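Local coordinates for protein TetR/AcrR family transcriptional regulator (PDB 6G8G) that probably represses transcription as a dimeric TetR-family regulator until flavonoids such as genistein, which it binds, act as inducers, at residues D24-A29 / D45-A50; A67-L72 / R118-E123; L133-E136 / T142-R145. One frame throughout, in Å; residues are numbered along the deposited sequence.

Contact 1. Residues D24-A29 / D45-A50; sequences DIVIRA and DAIAKA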
ATOM      1  N   ASP A  24       4.060  31.930  -0.962  1.00 98.33           N
ATOM      2  CA  ASP A  24       3.601  30.940  -1.932  1.00 99.00           C
ATOM      3  C   ASP A  24       4.616  30.686  -3.041  1.00 91.02           C
ATOM      4  O   ASP A  24       4.774  29.551  -3.491  1.00 95.28           O
ATOM      5  CB  ASP A  24       2.233  31.305  -2.528  1.00107.16           C
ATOM      6  CG  ASP A  24       1.161  31.559  -1.452  1.00119.02           C
ATOM      7  OD1 ASP A  24       1.127  30.860  -0.406  1.00110.51           O
ATOM      8  OD2 ASP A  24       0.336  32.470  -1.668  1.00129.80           O
ATOM      9  N   ILE A  25       5.308  31.712  -3.496  1.00 89.85           N
ATOM     10  CA  ILE A  25       6.331  31.504  -4.520  1.00 93.56           C
ATOM     11  C   ILE A  25       7.404  30.572  -3.992  1.00 88.98           C
ATOM     12  O   ILE A  25       7.889  29.680  -4.704  1.00 88.83           O
ATOM     13  CB  ILE A  25       6.970  32.830  -4.964  1.00104.56           C
ATOM     14  CG1 ILE A  25       5.929  33.666  -5.723  1.00118.81           C
ATOM     15  CG2 ILE A  25       8.204  32.578  -5.834  1.00106.17           C
ATOM     16  CD1 ILE A  25       6.284  35.135  -5.901  1.00117.88           C
ATOM     17  N   VAL A  26       7.783  30.798  -2.740  1.00 85.98           N
ATOM     18  CA  VAL A  26       8.779  29.957  -2.067  1.00 80.52           C
ATOM     19  C   VAL A  26       8.284  28.520  -1.963  1.00 76.72           C
ATOM     20  O   VAL A  26       9.002  27.591  -2.300  1.00 78.72           O
ATOM     21  CB  VAL A  26       9.099  30.488  -0.654  1.00 74.85           C
ATOM     22  CG1 VAL A  26       9.771  29.416   0.182  1.00 69.60           C
ATOM     23  CG2 VAL A  26       9.971  31.732  -0.737  1.00 75.09           C
ATOM     24  N   ILE A  27       7.049  28.360  -1.517  1.00 73.33           N
ATOM     25  CA  ILE A  27       6.423  27.055  -1.453  1.00 74.93           C
ATOM     26  C   ILE A  27       6.528  26.330  -2.793  1.00 77.58           C
ATOM     27  O   ILE A  27       7.006  25.200  -2.842  1.00 76.24           O
ATOM     28  CB  ILE A  27       4.947  27.177  -1.050  1.00 77.17           C
ATOM     29  CG1 ILE A  27       4.831  27.581   0.418  1.00 79.71           C
ATOM     30  CG2 ILE A  27       4.186  25.891  -1.321  1.00 80.09           C
ATOM     31  CD1 ILE A  27       5.122  26.468   1.384  1.00 82.35           C
ATOM     32  N   ARG A  28       6.089  26.963  -3.878  1.00 78.55           N
ATOM     33  CA  ARG A  28       6.098  26.282  -5.175  1.00 84.81           C
ATOM     34  C   ARG A  28       7.519  25.970  -5.616  1.00 81.22           C
ATOM     35  O   ARG A  28       7.781  24.945  -6.227  1.00 90.23           O
ATOM     36  CB  ARG A  28       5.384  27.096  -6.259  1.00 94.08           C
ATOM     37  CG  ARG A  28       3.885  27.150  -6.100  1.00104.02           C
ATOM     38  CD  ARG A  28       3.278  27.882  -7.312  1.00117.67           C
ATOM     39  NE  ARG A  28       3.527  29.333  -7.354  1.00129.86           N
ATOM     40  CZ  ARG A  28       2.885  30.240  -6.608  1.00132.57           C
ATOM     41  NH1 ARG A  28       3.176  31.531  -6.735  1.00125.45           N
ATOM     42  NH2 ARG A  28       1.973  29.870  -5.707  1.00137.59           N
ATOM     43  N   ALA A  29       8.457  26.838  -5.290  1.00 78.31           N
ATOM     44  CA  ALA A  29       9.840  26.592  -5.680  1.00 79.24           C
ATOM     45  C   ALA A  29      10.441  25.397  -4.925  1.00 76.54           C
ATOM     46  O   ALA A  29      11.250  24.635  -5.473  1.00 79.03           O
ATOM     47  CB  ALA A  29      10.674  27.833  -5.447  1.00 76.64           C
ATOM     48  N   ASP A  45      19.589  27.185   0.611  1.00 80.41           N
ATOM     49  CA  ASP A  45      20.262  28.065  -0.308  1.00 91.51           C
ATOM     50  C   ASP A  45      19.676  28.002  -1.720  1.00 90.80           C
ATOM     51  O   ASP A  45      19.386  29.031  -2.328  1.00 89.20           O
ATOM     52  CB  ASP A  45      21.765  27.742  -0.323  1.00105.13           C
ATOM     53  CG  ASP A  45      22.581  28.834  -0.979  1.00110.68           C
ATOM     54  OD1 ASP A  45      22.752  29.899  -0.353  1.00110.92           O
ATOM     55  OD2 ASP A  45      23.016  28.631  -2.128  1.00111.87           O
ATOM     56  N   ALA A  46      19.534  26.784  -2.240  1.00 90.91           N
ATOM     57  CA  ALA A  46      18.959  26.564  -3.572  1.00 85.03           C
ATOM     58  C   ALA A  46      17.521  27.083  -3.668  1.00 84.96           C
ATOM     59  O   ALA A  46      17.106  27.602  -4.701  1.00 87.31           O
ATOM     60  CB  ALA A  46      18.986  25.083  -3.898  1.00 81.17           C
ATOM     61  N   ILE A  47      16.769  26.916  -2.582  1.00 81.15           N
ATOM     62  CA  ILE A  47      15.362  27.305  -2.532  1.00 76.83           C
ATOM     63  C   ILE A  47      15.242  28.811  -2.629  1.00 80.94           C
ATOM     64  O   ILE A  47      14.404  29.344  -3.376  1.00 69.02           O
ATOM     65  CB  ILE A  47      14.681  26.801  -1.232  1.00 73.14           C
ATOM     66  CG1 ILE A  47      14.474  25.285  -1.308  1.00 72.35           C
ATOM     67  CG2 ILE A  47      13.347  27.493  -1.019  1.00 67.92           C
ATOM     68  CD1 ILE A  47      14.145  24.615   0.001  1.00 67.54           C
ATOM     69  N   ALA A  48      16.093  29.499  -1.875  1.00 81.35           N
ATOM     70  CA  ALA A  48      16.102  30.938  -1.923  1.00 82.51           C
ATOM     71  C   ALA A  48      16.377  31.425  -3.340  1.00 87.43           C
ATOM     72  O   ALA A  48      15.661  32.306  -3.844  1.00 84.03           O
ATOM     73  CB  ALA A  48      17.123  31.487  -0.960  1.00 81.99           C
ATOM     74  N   LYS A  49      17.387  30.846  -3.985  1.00 91.38           N
ATOM     75  CA  LYS A  49      17.749  31.287  -5.332  1.00101.92           C
ATOM     76  C   LYS A  49      16.598  31.047  -6.290  1.00 96.33           C
ATOM     77  O   LYS A  49      16.227  31.936  -7.040  1.00 95.96           O
ATOM     78  CB  LYS A  49      19.013  30.590  -5.848  1.00112.72           C
ATOM     79  CG  LYS A  49      20.282  30.963  -5.087  1.00121.69           C
ATOM     80  CD  LYS A  49      21.534  30.255  -5.694  1.00123.15           C
ATOM     81  CE  LYS A  49      22.021  31.132  -6.797  1.00125.23           C
ATOM     82  NZ  LYS A  49      23.413  30.860  -7.189  1.00124.81           N
ATOM     83  N   ALA A  50      16.016  29.857  -6.238  1.00 92.71           N
ATOM     84  CA  ALA A  50      14.955  29.511  -7.166  1.00 88.19           C
ATOM     85  C   ALA A  50      13.719  30.379  -6.949  1.00 93.53           C
ATOM     86  O   ALA A  50      13.004  30.674  -7.891  1.00 94.88           O
ATOM     87  CB  ALA A  50      14.610  28.050  -7.044  1.00 84.47           C
TER
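Val26 meets Ile47 and Ala29 meets Ala50 where the opening helix of the TetR-type DNA-binding domain, 23-37, packs against helix 44-51, the first helix of the helix-turn-helix unit completed by helix 55-61. The contact is wholly apolar, with no hydrogen bond from one segment to the other.

Two kinds of packing can be told apart. The first is between branched side chains: methyl CG1 of Val26 lies 4.2 Å from CG2 of Ile47. The isoleucine turns this short branch toward the valine, while its CG1 arm, beside the backbone N (chi1 -73°), carries CD1 on toward helix 65-82. Both residues are buried and both also touch Leu68 of that helix, making a three-helix core. Val26 further packs on Leu58 and Phe62, and Ile47 on Ala30, Leu33 and Phe34.

The second kind is the close approach of small residues one turn further along each helix. With only a CB on either side, the backbones come together at Ala29 and Ala50, whose CA atoms are 6.1 Å apart. This pair lies nearer the surface than the Val26-Ile47 pair. The alanine methyls pass side by side, CB of Ala29 4.3 Å from CB of Ala50, and CB of Ala29 also rests 4.2 Å from the carbonyl carbon C of Ala50.

Contact 2. Residues A67-L72 / R118-E123; sequences ALFASL and RIIANE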
ATOM      1  N   ALA A  67      10.454  22.770   8.482  1.00 64.96           N
ATOM      2  CA  ALA A  67       9.232  23.558   8.624  1.00 68.53           C
ATOM      3  C   ALA A  67       8.596  23.864   7.261  1.00 62.70           C
ATOM      4  O   ALA A  67       7.396  23.834   7.099  1.00 59.76           O
ATOM      5  CB  ALA A  67       9.516  24.821   9.423  1.00 72.80           C
ATOM      6  N   LEU A  68       9.416  24.091   6.269  1.00 63.42           N
ATOM      7  CA  LEU A  68       8.915  24.368   4.934  1.00 66.89           C
ATOM      8  C   LEU A  68       8.151  23.175   4.377  1.00 67.09           C
ATOM      9  O   LEU A  68       7.063  23.318   3.838  1.00 68.72           O
ATOM     10  CB  LEU A  68      10.093  24.619   4.045  1.00 67.95           C
ATOM     11  CG  LEU A  68      10.143  25.262   2.700  1.00 75.23           C
ATOM     12  CD1 LEU A  68       9.413  26.542   2.567  1.00 71.32           C
ATOM     13  CD2 LEU A  68      11.614  25.582   2.458  1.00 83.88           C
ATOM     14  N   PHE A  69       8.705  21.989   4.560  1.00 63.14           N
ATOM     15  CA  PHE A  69       8.064  20.783   4.061  1.00 63.90           C
ATOM     16  C   PHE A  69       6.775  20.442   4.819  1.00 63.40           C
ATOM     17  O   PHE A  69       5.788  19.961   4.239  1.00 56.98           O
ATOM     18  CB  PHE A  69       9.026  19.612   4.140  1.00 67.49           C
ATOM     19  CG  PHE A  69       8.603  18.422   3.326  1.00 73.97           C
ATOM     20  CD1 PHE A  69       7.904  18.578   2.155  1.00 78.66           C
ATOM     21  CD2 PHE A  69       8.937  17.151   3.716  1.00 71.96           C
ATOM     22  CE1 PHE A  69       7.504  17.492   1.418  1.00 80.73           C
ATOM     23  CE2 PHE A  69       8.541  16.061   2.992  1.00 69.85           C
ATOM     24  CZ  PHE A  69       7.824  16.233   1.836  1.00 78.26           C
ATOM     25  N   ALA A  70       6.780  20.723   6.114  1.00 54.84           N
ATOM     26  CA  ALA A  70       5.583  20.590   6.899  1.00 49.91           C
ATOM     27  C   ALA A  70       4.456  21.467   6.365  1.00 53.43           C
ATOM     28  O   ALA A  70       3.304  21.011   6.276  1.00 64.58           O
ATOM     29  CB  ALA A  70       5.866  20.908   8.345  1.00 48.49           C
ATOM     30  N   SER A  71       4.746  22.700   5.973  1.00 54.53           N
ATOM     31  CA  SER A  71       3.698  23.543   5.345  1.00 55.60           C
ATOM     32  C   SER A  71       3.175  22.943   4.052  1.00 56.01           C
ATOM     33  O   SER A  71       1.992  23.031   3.752  1.00 58.58           O
ATOM     34  CB  SER A  71       4.229  24.928   5.031  1.00 55.39           C
ATOM     35  OG  SER A  71       4.294  25.731   6.182  1.00 60.67           O
ATOM     36  N   LEU A  72       4.072  22.364   3.269  1.00 56.67           N
ATOM     37  CA  LEU A  72       3.667  21.766   2.009  1.00 59.92           C
ATOM     38  C   LEU A  72       2.749  20.608   2.260  1.00 59.01           C
ATOM     39  O   LEU A  72       1.698  20.489   1.632  1.00 57.38           O
ATOM     40  CB  LEU A  72       4.854  21.241   1.264  1.00 66.55           C
ATOM     41  CG  LEU A  72       5.528  22.336   0.414  1.00 73.20           C
ATOM     42  CD1 LEU A  72       6.970  22.033   0.034  1.00 78.41           C
ATOM     43  CD2 LEU A  72       4.704  22.580  -0.848  1.00 79.05           C
ATOM     44  N   ARG A 118       6.590   9.384  -2.383  1.00 66.74           N
ATOM     45  CA  ARG A 118       7.877   9.090  -2.933  1.00 68.99           C
ATOM     46  C   ARG A 118       8.924   9.868  -2.173  1.00 68.09           C
ATOM     47  O   ARG A 118       9.916   9.319  -1.738  1.00 66.87           O
ATOM     48  CB  ARG A 118       7.945   9.464  -4.395  1.00 73.17           C
ATOM     49  CG  ARG A 118       8.764   8.468  -5.125  1.00 75.61           C
ATOM     50  CD  ARG A 118       8.863   8.917  -6.559  1.00 83.99           C
ATOM     51  NE  ARG A 118       8.018   8.025  -7.356  1.00 94.77           N
ATOM     52  CZ  ARG A 118       7.019   8.394  -8.161  1.00 91.98           C
ATOM     53  NH1 ARG A 118       6.731   9.695  -8.362  1.00 83.14           N
ATOM     54  NH2 ARG A 118       6.345   7.430  -8.806  1.00 82.48           N
ATOM     55  N   ILE A 119       8.690  11.161  -2.030  1.00 66.90           N
ATOM     56  CA  ILE A 119       9.633  12.026  -1.362  1.00 66.72           C
ATOM     57  C   ILE A 119       9.908  11.589   0.063  1.00 65.39           C
ATOM     58  O   ILE A 119      11.066  11.539   0.454  1.00 75.12           O
ATOM     59  CB  ILE A 119       9.155  13.470  -1.346  1.00 69.00           C
ATOM     60  CG1 ILE A 119       9.224  14.039  -2.752  1.00 72.10           C
ATOM     61  CG2 ILE A 119      10.037  14.307  -0.439  1.00 70.97           C
ATOM     62  CD1 ILE A 119       8.437  15.324  -2.911  1.00 79.78           C
ATOM     63  N   ILE A 120       8.868  11.240   0.816  1.00 63.54           N
ATOM     64  CA  ILE A 120       9.062  10.794   2.182  1.00 66.27           C
ATOM     65  C   ILE A 120       9.737   9.400   2.286  1.00 72.69           C
ATOM     66  O   ILE A 120      10.636   9.174   3.126  1.00 70.74           O
ATOM     67  CB  ILE A 120       7.742  10.781   2.930  1.00 60.81           C
ATOM     68  CG1 ILE A 120       7.250  12.200   3.050  1.00 59.52           C
ATOM     69  CG2 ILE A 120       7.941  10.189   4.325  1.00 62.22           C
ATOM     70  CD1 ILE A 120       5.756  12.307   3.260  1.00 59.98           C
ATOM     71  N   ALA A 121       9.296   8.472   1.447  1.00 69.77           N
ATOM     72  CA  ALA A 121       9.843   7.132   1.459  1.00 69.89           C
ATOM     73  C   ALA A 121      11.325   7.126   1.122  1.00 69.85           C
ATOM     74  O   ALA A 121      12.069   6.281   1.615  1.00 73.57           O
ATOM     75  CB  ALA A 121       9.099   6.268   0.467  1.00 72.15           C
ATOM     76  N   ASN A 122      11.729   8.037   0.249  1.00 69.72           N
ATOM     77  CA  ASN A 122      13.087   8.058  -0.251  1.00 76.62           C
ATOM     78  C   ASN A 122      14.020   8.587   0.840  1.00 80.56           C
ATOM     79  O   ASN A 122      15.234   8.505   0.719  1.00 85.61           O
ATOM     80  CB  ASN A 122      13.183   8.790  -1.611  1.00 85.30           C
ATOM     81  CG  ASN A 122      12.767   7.900  -2.791  1.00 99.36           C
ATOM     82  OD1 ASN A 122      11.943   6.981  -2.674  1.00 92.23           O
ATOM     83  ND2 ASN A 122      13.371   8.158  -3.944  1.00123.17           N
ATOM     84  N   GLU A 123      13.447   9.088   1.939  1.00 83.27           N
ATOM     85  CA  GLU A 123      14.227   9.482   3.093  1.00 80.76           C
ATOM     86  C   GLU A 123      14.578   8.303   4.020  1.00 88.58           C
ATOM     87  O   GLU A 123      15.323   8.463   4.988  1.00 95.68           O
ATOM     88  CB  GLU A 123      13.495  10.573   3.882  1.00 83.66           C
ATOM     89  CG  GLU A 123      13.475  11.940   3.193  1.00 86.01           C
ATOM     90  CD  GLU A 123      14.769  12.295   2.393  1.00 83.89           C
ATOM     91  OE1 GLU A 123      14.646  12.490   1.182  1.00 90.54           O
ATOM     92  OE2 GLU A 123      15.905  12.386   2.907  1.00 86.31           O
TER
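Beside the apolar meeting of Phe69 with Ile119 and Ile120, the carboxylate oxygen OE2 of Glu123 is gripped twice, by a salt bridge to Arg126 NH2 and a hydrogen bond to Ser40 OG. Since Ser40 follows closely on helix 23-37, this buried oxygen ties the segment 118-123 to the DNA-binding part of the chain, and the nearby arginine would probably favour the charged form of the carboxylate. The backbone of the same residue is held by its own turn, Glu123 N bonding to Ile120 O at 3.1 Å.

Across the contact itself there is no polar bond. The Phe69 side chain, met by that of Ile120, bridges CA atoms 10.2 Å apart. With CG opposite the backbone N (chi1 -165°), the ring of Phe69 reaches straight out from helix 65-82 and brings its far end up against both isoleucines. Its CZ touches the CG2 methyl of Ile119 at 3.7 Å, an oblique approach. CG1 of Ile120 instead comes in at the ring edge, near its plane, 4.1 Å from CE2 of Phe69.

In TetR-family regulators the helix corresponding to 65-82 joins the helix-turn-helix domain to the ligand-binding domain, and here it meets helix 114-121 of the latter. The side chain of Ile120 lies about 12 Å from bound genistein. Two more aromatic rings pack against the Phe69 ring, Phe34 in an edge-to-face stack and Phe39 with planes at about 30°, while Ile119 also packs on Trp31 and Ile120, across the dimer, on Leu185 of the second subunit.

Contact 3. Residues L133-E136 / T142-R145; sequences LFYE and TIRR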
ATOM      1  N   LEU A 133       3.419  13.277  10.399  1.00 55.91           N
ATOM      2  CA  LEU A 133       2.593  14.429  10.097  1.00 58.90           C
ATOM      3  C   LEU A 133       1.768  14.172   8.822  1.00 54.84           C
ATOM      4  O   LEU A 133       0.600  14.520   8.749  1.00 48.94           O
ATOM      5  CB  LEU A 133       3.457  15.682   9.922  1.00 58.44           C
ATOM      6  CG  LEU A 133       2.650  16.924   9.534  1.00 58.02           C
ATOM      7  CD1 LEU A 133       1.655  17.287  10.607  1.00 55.62           C
ATOM      8  CD2 LEU A 133       3.559  18.090   9.238  1.00 60.77           C
ATOM      9  N   PHE A 134       2.409  13.599   7.817  1.00 52.09           N
ATOM     10  CA  PHE A 134       1.714  13.275   6.602  1.00 57.50           C
ATOM     11  C   PHE A 134       0.622  12.244   6.868  1.00 61.47           C
ATOM     12  O   PHE A 134      -0.538  12.430   6.483  1.00 66.16           O
ATOM     13  CB  PHE A 134       2.674  12.747   5.532  1.00 58.50           C
ATOM     14  CG  PHE A 134       1.957  12.103   4.389  1.00 63.76           C
ATOM     15  CD1 PHE A 134       1.353  12.880   3.410  1.00 63.93           C
ATOM     16  CD2 PHE A 134       1.807  10.745   4.341  1.00 61.63           C
ATOM     17  CE1 PHE A 134       0.667  12.305   2.379  1.00 60.38           C
ATOM     18  CE2 PHE A 134       1.131  10.160   3.296  1.00 63.77           C
ATOM     19  CZ  PHE A 134       0.562  10.940   2.320  1.00 61.64           C
ATOM     20  N   TYR A 135       0.986  11.164   7.547  1.00 61.15           N
ATOM     21  CA  TYR A 135       0.016  10.127   7.863  1.00 57.73           C
ATOM     22  C   TYR A 135      -1.219  10.679   8.581  1.00 56.75           C
ATOM     23  O   TYR A 135      -2.337  10.366   8.188  1.00 57.29           O
ATOM     24  CB  TYR A 135       0.638   9.010   8.690  1.00 59.16           C
ATOM     25  CG  TYR A 135      -0.376   7.952   9.042  1.00 57.83           C
ATOM     26  CD1 TYR A 135      -0.820   7.040   8.095  1.00 60.53           C
ATOM     27  CD2 TYR A 135      -0.938   7.915  10.301  1.00 63.45           C
ATOM     28  CE1 TYR A 135      -1.777   6.100   8.408  1.00 62.73           C
ATOM     29  CE2 TYR A 135      -1.907   6.997  10.638  1.00 68.50           C
ATOM     30  CZ  TYR A 135      -2.324   6.088   9.692  1.00 70.17           C
ATOM     31  OH  TYR A 135      -3.305   5.199  10.088  1.00 81.66           O
ATOM     32  N   GLU A 136      -1.018  11.509   9.600  1.00 55.43           N
ATOM     33  CA  GLU A 136      -2.134  12.011  10.424  1.00 59.17           C
ATOM     34  C   GLU A 136      -2.955  13.074   9.735  1.00 56.63           C
ATOM     35  O   GLU A 136      -4.140  13.230  10.024  1.00 55.39           O
ATOM     36  CB  GLU A 136      -1.650  12.524  11.782  1.00 64.89           C
ATOM     37  CG  GLU A 136      -0.963  11.429  12.600  1.00 73.60           C
ATOM     38  CD  GLU A 136      -0.831  11.712  14.093  1.00 78.71           C
ATOM     39  OE1 GLU A 136      -0.826  12.912  14.471  1.00 79.83           O
ATOM     40  OE2 GLU A 136      -0.723  10.716  14.868  1.00 73.66           O
ATOM     41  N   THR A 142      -8.765  10.950   6.709  1.00 49.28           N
ATOM     42  CA  THR A 142      -9.825  10.290   5.984  1.00 53.84           C
ATOM     43  C   THR A 142     -10.557   9.287   6.863  1.00 53.09           C
ATOM     44  O   THR A 142     -11.786   9.225   6.887  1.00 51.39           O
ATOM     45  CB  THR A 142      -9.266   9.554   4.763  1.00 54.30           C
ATOM     46  OG1 THR A 142      -8.677  10.505   3.881  1.00 57.67           O
ATOM     47  CG2 THR A 142     -10.368   8.832   4.028  1.00 58.76           C
ATOM     48  N   ILE A 143      -9.807   8.487   7.593  1.00 52.94           N
ATOM     49  CA  ILE A 143     -10.451   7.561   8.511  1.00 54.18           C
ATOM     50  C   ILE A 143     -11.366   8.292   9.514  1.00 52.69           C
ATOM     51  O   ILE A 143     -12.501   7.889   9.710  1.00 54.43           O
ATOM     52  CB  ILE A 143      -9.399   6.739   9.265  1.00 57.66           C
ATOM     53  CG1 ILE A 143      -8.715   5.750   8.325  1.00 56.63           C
ATOM     54  CG2 ILE A 143     -10.013   5.989  10.441  1.00 56.78           C
ATOM     55  CD1 ILE A 143      -7.489   5.077   8.937  1.00 56.27           C
ATOM     56  N   ARG A 144     -10.867   9.356  10.127  1.00 54.09           N
ATOM     57  CA  ARG A 144     -11.641  10.108  11.107  1.00 57.45           C
ATOM     58  C   ARG A 144     -12.926  10.678  10.550  1.00 56.37           C
ATOM     59  O   ARG A 144     -13.948  10.613  11.210  1.00 57.09           O
ATOM     60  CB  ARG A 144     -10.810  11.225  11.687  1.00 66.94           C
ATOM     61  CG  ARG A 144      -9.730  10.721  12.625  1.00 80.49           C
ATOM     62  CD  ARG A 144      -8.779  11.755  13.179  1.00 88.63           C
ATOM     63  NE  ARG A 144      -8.505  12.989  12.413  1.00 93.31           N
ATOM     64  CZ  ARG A 144      -7.338  13.372  11.874  1.00 98.99           C
ATOM     65  NH1 ARG A 144      -6.222  12.613  11.933  1.00 96.22           N
ATOM     66  NH2 ARG A 144      -7.292  14.549  11.246  1.00 98.31           N
ATOM     67  N   ARG A 145     -12.895  11.220   9.337  1.00 56.06           N
ATOM     68  CA  ARG A 145     -14.115  11.754   8.727  1.00 58.04           C
ATOM     69  C   ARG A 145     -15.145  10.695   8.560  1.00 57.37           C
ATOM     70  O   ARG A 145     -16.322  10.914   8.798  1.00 60.31           O
ATOM     71  CB  ARG A 145     -13.849  12.364   7.364  1.00 64.66           C
ATOM     72  CG  ARG A 145     -13.411  13.802   7.467  1.00 79.66           C
ATOM     73  CD  ARG A 145     -12.689  14.218   6.220  1.00 92.71           C
ATOM     74  NE  ARG A 145     -13.493  14.167   5.010  1.00101.65           N
ATOM     75  CZ  ARG A 145     -14.091  15.218   4.457  1.00104.08           C
ATOM     76  NH1 ARG A 145     -14.090  16.402   5.048  1.00 96.97           N
ATOM     77  NH2 ARG A 145     -14.734  15.048   3.315  1.00112.09           N
TER
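Arg144 reaches back from helix 139-155 to the backbone of Glu136 in the last turn of helix 128-137, within the all-helical C-terminal domain of the TetR fold. Its NH1 donates to Glu136 O over 2.9 Å, with an N-H...O angle of 154°. The donor lies in the carbonyl plane, at a C=O...N angle of 145°, and the oxygen sits at the guanidinium edge, tilted modestly out of its plane. A bend in the arginine chain (chi3 -27°) brings the group round to this oxygen. The carboxylate of Glu136 is not the partner: its OE1 stays 6.0 Å from Arg144 NH1.

The other touch is looser, between the phenol of Tyr135 and the end of Ile143. Further out, that hydroxyl bonds to Glu178 of the second subunit and to the nitrogen of a bound molecule of 2-[N-cyclohexylamino]ethane sulfonic acid, probably from the crystallisation liquor, with genistein about 8 Å from the tyrosine side chain. Ile143 also packs on Ala168 and Leu172 of helix 164-176; its CD1 lies 4.3 Å from Tyr135 OH.

The three contacts follow one another along the chain, none enclosing another, and run from the DNA-binding domain into the ligand-binding domain. Contact 1 and contact 2 have centres about 15 Å apart and touch directly: Ile27 of helix 23-37 and Leu72 of helix 65-82 pack together. Contact 2 and contact 3, about 16 Å apart between centres, meet where Ala70 packs on Leu133 and Ile120 on Phe134, helices 114-121 and 128-137 being consecutive. Contacts 1 and 3 do not touch, their centres lying about 28 Å apart. Contacts 2 and 3 both reach the second subunit while contact 1 does not, which sets the DNA-binding contact apart from the dimer interface.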